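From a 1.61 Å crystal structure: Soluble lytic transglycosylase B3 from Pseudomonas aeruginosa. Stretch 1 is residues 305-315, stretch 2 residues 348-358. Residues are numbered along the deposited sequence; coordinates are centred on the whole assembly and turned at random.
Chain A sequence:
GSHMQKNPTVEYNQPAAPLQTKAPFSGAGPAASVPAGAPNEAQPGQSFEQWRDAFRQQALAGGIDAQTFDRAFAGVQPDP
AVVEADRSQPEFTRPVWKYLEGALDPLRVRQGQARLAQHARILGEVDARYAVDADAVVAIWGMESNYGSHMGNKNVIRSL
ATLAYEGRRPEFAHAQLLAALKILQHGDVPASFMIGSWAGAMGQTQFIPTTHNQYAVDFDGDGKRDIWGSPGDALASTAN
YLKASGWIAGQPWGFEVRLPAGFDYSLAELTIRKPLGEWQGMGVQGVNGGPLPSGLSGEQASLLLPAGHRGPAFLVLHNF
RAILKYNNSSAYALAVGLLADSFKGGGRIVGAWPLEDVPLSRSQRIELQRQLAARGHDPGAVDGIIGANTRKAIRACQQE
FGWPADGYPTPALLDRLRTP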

# COMPACT_ATOMS: atom_id res chain seq x y z
N LEU A 305 5.51 -13.74 -7.07
CA LEU A 305 5.43 -14.99 -6.29
C LEU A 305 5.38 -14.68 -4.80
O LEU A 305 6.41 -14.72 -4.13
N PRO A 306 4.18 -14.39 -4.26
CA PRO A 306 4.10 -13.88 -2.89
C PRO A 306 4.62 -14.85 -1.82
O PRO A 306 5.01 -14.39 -0.74
N ALA A 307 4.66 -16.15 -2.10
CA ALA A 307 5.21 -17.11 -1.15
C ALA A 307 6.23 -18.05 -1.79
O ALA A 307 6.34 -19.22 -1.40
N GLY A 308 6.99 -17.55 -2.76
CA GLY A 308 8.05 -18.34 -3.36
C GLY A 308 7.56 -19.38 -4.36
O GLY A 308 6.36 -19.40 -4.69
N HIS A 309 8.48 -20.23 -4.81
CA HIS A 309 8.20 -21.14 -5.92
C HIS A 309 7.14 -22.20 -5.62
O HIS A 309 6.55 -22.76 -6.54
N ARG A 310 6.89 -22.49 -4.35
CA ARG A 310 5.90 -23.50 -4.01
C ARG A 310 4.49 -22.92 -3.91
O ARG A 310 3.53 -23.68 -3.77
N GLY A 311 4.37 -21.60 -4.00
CA GLY A 311 3.09 -20.95 -3.84
C GLY A 311 2.50 -20.51 -5.16
O GLY A 311 3.02 -20.83 -6.23
N PRO A 312 1.40 -19.77 -5.11
CA PRO A 312 0.75 -19.30 -6.33
C PRO A 312 1.57 -18.22 -7.04
O PRO A 312 2.38 -17.53 -6.41
N ALA A 313 1.37 -18.11 -8.35
CA ALA A 313 2.09 -17.15 -9.18
C ALA A 313 1.10 -16.25 -9.91
O ALA A 313 0.02 -16.71 -10.31
N PHE A 314 1.46 -14.98 -10.06
CA PHE A 314 0.60 -14.01 -10.73
C PHE A 314 1.39 -13.25 -11.77
O PHE A 314 2.56 -12.94 -11.53
N LEU A 315 0.78 -12.93 -12.90
CA LEU A 315 1.36 -11.90 -13.77
C LEU A 315 0.66 -10.61 -13.42
O LEU A 315 -0.56 -10.58 -13.37
N ARG A 348 -10.36 -15.63 -5.99
CA ARG A 348 -9.77 -16.65 -5.16
C ARG A 348 -8.72 -17.39 -5.97
O ARG A 348 -8.63 -17.27 -7.19
N ILE A 349 -7.86 -18.08 -5.24
CA ILE A 349 -6.58 -18.50 -5.74
C ILE A 349 -6.54 -20.00 -5.93
O ILE A 349 -6.85 -20.75 -5.00
N VAL A 350 -6.17 -20.44 -7.13
CA VAL A 350 -6.13 -21.86 -7.47
C VAL A 350 -4.92 -22.59 -6.87
O VAL A 350 -5.04 -23.69 -6.34
N GLY A 351 -3.74 -21.98 -6.95
CA GLY A 351 -2.55 -22.62 -6.43
C GLY A 351 -2.55 -22.60 -4.92
O GLY A 351 -2.88 -21.60 -4.30
N ALA A 352 -2.16 -23.71 -4.31
CA ALA A 352 -2.17 -23.81 -2.86
C ALA A 352 -1.04 -23.01 -2.23
O ALA A 352 0.03 -22.85 -2.82
N TRP A 353 -1.29 -22.49 -1.03
CA TRP A 353 -0.24 -21.83 -0.26
C TRP A 353 0.61 -22.86 0.47
O TRP A 353 0.09 -23.86 0.97
N PRO A 354 1.92 -22.62 0.55
CA PRO A 354 2.79 -23.54 1.29
C PRO A 354 2.40 -23.63 2.77
O PRO A 354 2.21 -22.60 3.41
N LEU A 355 2.28 -24.85 3.29
CA LEU A 355 1.92 -25.04 4.69
C LEU A 355 2.99 -24.48 5.62
O LEU A 355 2.67 -23.95 6.69
N GLU A 356 4.24 -24.59 5.20
CA GLU A 356 5.39 -24.23 6.02
C GLU A 356 5.73 -22.75 5.96
O GLU A 356 6.85 -22.36 6.29
N ASP A 357 4.79 -21.93 5.53
CA ASP A 357 5.07 -20.51 5.40
C ASP A 357 5.02 -19.82 6.77
O ASP A 357 4.02 -19.22 7.15
N VAL A 358 6.12 -19.95 7.51
CA VAL A 358 6.32 -19.15 8.71
C VAL A 358 7.37 -18.11 8.39
O VAL A 358 8.56 -18.43 8.26

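A proline presses the CG-CD edge of its ring onto the face of a tryptophan at the heart of this contact: CG of P312 sits 3.6 Å from the centroid of the six-membered ring of W353, 9° off the ring normal, a CH-pi interaction. The pyrrolidine ring, C-gamma endo, also brings its CD to 3.6 Å from CE3 of W353. W353 reaches this position indirectly. Its CA-to-CB bond points away from stretch 1, but chi1 near -66° (m) and chi2 near 100° bring the end of the side chain back against it. While P312 covers one face, the edge of the indole meets two further residues: CH2 of W353 lies 3.6 Å from CG of P306, and CZ3 of W353 lies 3.6 Å from CB of A307. P306, A307 and P312 thus pack against one large aromatic through apolar and CH-pi contacts; no direct hydrogen bond crosses between the stretches.

A307 points toward stretch 2 and serves several partners at once. Besides the indole edge, its CB lies 3.9 Å from CD of P354, itself pointing in with a C-gamma exo ring, and 4.1 Å from OD2 of D357. The D357 side chain (chi1 t) is poorly ordered, although its OD1 is hydrogen-bonded elsewhere in the structure. P354 also packs against the start of R310, with CG of P354 4.0 Å from CB of R310; the extended arginine (m, t, t) then leads away from the contact.

P312 makes a second apolar contact through its CB, 3.6 Å from CG2 of I349. The isoleucine points in as rotamer m, t and extends its CD1 to 4.1 Å from CZ of F314, meeting the phenyl ring at its edge, near its plane. F314 starts sideways, but chi1 m brings its ring end nearer to stretch 2.

Two glycines lie where the backbones draw close. CA of G311 lies 3.7 Å from O of A352 and 3.8 Å from CD of P354. An ideal CB on G311 would come to a tight 3.4 Å from CD of P354, besides clashing with CD of P312 in its own stretch at 2.8 Å; an ideal CB on G351 would come to a tight 3.4 Å from CA of P312. The CB of A352 points away, leaving its backbone to face stretch 1. G311 also closes a type I turn, its N donating to O of G308 at 3.0 Å.

The polar link is a water. Water 1 donates to O of R310 at 2.9 Å and to O of A352 at 2.6 Å, bridging two carbonyl oxygens that lie 3.7 Å apart and cannot hydrogen-bond to each other. The whole contact buries 432 Å², counting both sides.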

# COMPACT_ATOMS: atom_id res chain seq x y z
CB LEU A 305 6.63 -15.89 -6.57
CG LEU A 305 6.81 -16.60 -7.90
CD1 LEU A 305 8.19 -17.23 -7.97
CD2 LEU A 305 5.74 -17.66 -8.06
CB PRO A 306 2.60 -13.60 -2.69
CG PRO A 306 1.91 -14.34 -3.79
CD PRO A 306 2.87 -14.47 -4.92
CB ALA A 307 4.09 -17.92 -0.51
CB HIS A 309 9.48 -21.82 -6.41
CG HIS A 309 9.95 -22.96 -5.56
ND1 HIS A 309 10.68 -22.77 -4.40
CD2 HIS A 309 9.84 -24.30 -5.72
CE1 HIS A 309 10.98 -23.95 -3.88
NE2 HIS A 309 10.49 -24.89 -4.66
CB ARG A 310 6.26 -24.20 -2.70
CG ARG A 310 7.59 -24.91 -2.72
CD ARG A 310 7.79 -25.71 -1.45
NE ARG A 310 9.13 -26.30 -1.39
CZ ARG A 310 9.45 -27.47 -1.92
NH1 ARG A 310 8.52 -28.20 -2.53
NH2 ARG A 310 10.69 -27.93 -1.84
CB PRO A 312 -0.59 -18.76 -5.83
CG PRO A 312 -0.29 -18.32 -4.43
CD PRO A 312 0.69 -19.34 -3.89
CB ALA A 313 3.00 -17.85 -10.16
CB PHE A 314 0.00 -13.02 -9.72
CG PHE A 314 -0.84 -13.68 -8.67
CD1 PHE A 314 -0.26 -14.17 -7.51
CD2 PHE A 314 -2.20 -13.80 -8.83
CE1 PHE A 314 -1.03 -14.78 -6.54
CE2 PHE A 314 -2.98 -14.41 -7.85
CZ PHE A 314 -2.39 -14.90 -6.70
CB LEU A 315 1.17 -12.21 -15.25
CG LEU A 315 2.08 -13.32 -15.77
CD1 LEU A 315 1.81 -13.58 -17.24
CD2 LEU A 315 3.53 -12.92 -15.54
CB ARG A 348 -10.86 -17.53 -4.56
CG ARG A 348 -10.89 -18.97 -4.93
CD ARG A 348 -12.26 -19.47 -4.52
NE ARG A 348 -13.35 -18.63 -5.02
CZ ARG A 348 -13.38 -18.03 -6.21
NH1 ARG A 348 -12.37 -18.15 -7.07
NH2 ARG A 348 -14.42 -17.29 -6.55
CB ILE A 349 -5.48 -18.02 -4.79
CG1 ILE A 349 -5.57 -16.50 -4.63
CG2 ILE A 349 -4.11 -18.46 -5.27
CD1 ILE A 349 -4.70 -15.94 -3.52
CB VAL A 350 -6.10 -22.05 -9.00
CG1 VAL A 350 -5.95 -23.52 -9.37
CG2 VAL A 350 -7.36 -21.46 -9.63
CB ALA A 352 -2.10 -25.28 -2.41
CB TRP A 353 -0.84 -20.85 0.75
CG TRP A 353 -1.54 -19.69 0.13
CD1 TRP A 353 -2.88 -19.54 -0.06
CD2 TRP A 353 -0.92 -18.52 -0.41
NE1 TRP A 353 -3.14 -18.33 -0.67
CE2 TRP A 353 -1.95 -17.69 -0.89
CE3 TRP A 353 0.41 -18.08 -0.51
CZ2 TRP A 353 -1.70 -16.45 -1.49
CZ3 TRP A 353 0.66 -16.85 -1.10
CH2 TRP A 353 -0.39 -16.05 -1.58
CB PRO A 354 4.18 -22.91 1.13
CG PRO A 354 4.08 -22.04 -0.08
CD PRO A 354 2.68 -21.52 -0.06
CB LEU A 355 1.71 -26.53 5.00
CG LEU A 355 0.62 -27.23 4.21
CD1 LEU A 355 0.19 -28.50 4.94
CD2 LEU A 355 -0.56 -26.30 3.97
CB GLU A 356 6.61 -25.03 5.59
CG GLU A 356 6.46 -26.52 5.72
CD GLU A 356 7.65 -27.25 5.12
OE1 GLU A 356 7.77 -27.24 3.87
OE2 GLU A 356 8.46 -27.81 5.88
CB ASP A 357 4.09 -19.84 4.43
CG ASP A 357 4.64 -18.55 3.86
OD1 ASP A 357 5.88 -18.44 3.71
OD2 ASP A 357 3.83 -17.65 3.55
CB VAL A 358 6.77 -20.00 9.91
CG1 VAL A 358 7.17 -19.10 11.07
CG2 VAL A 358 5.66 -20.96 10.33
O HOH W 1 1.00 -23.67 -5.09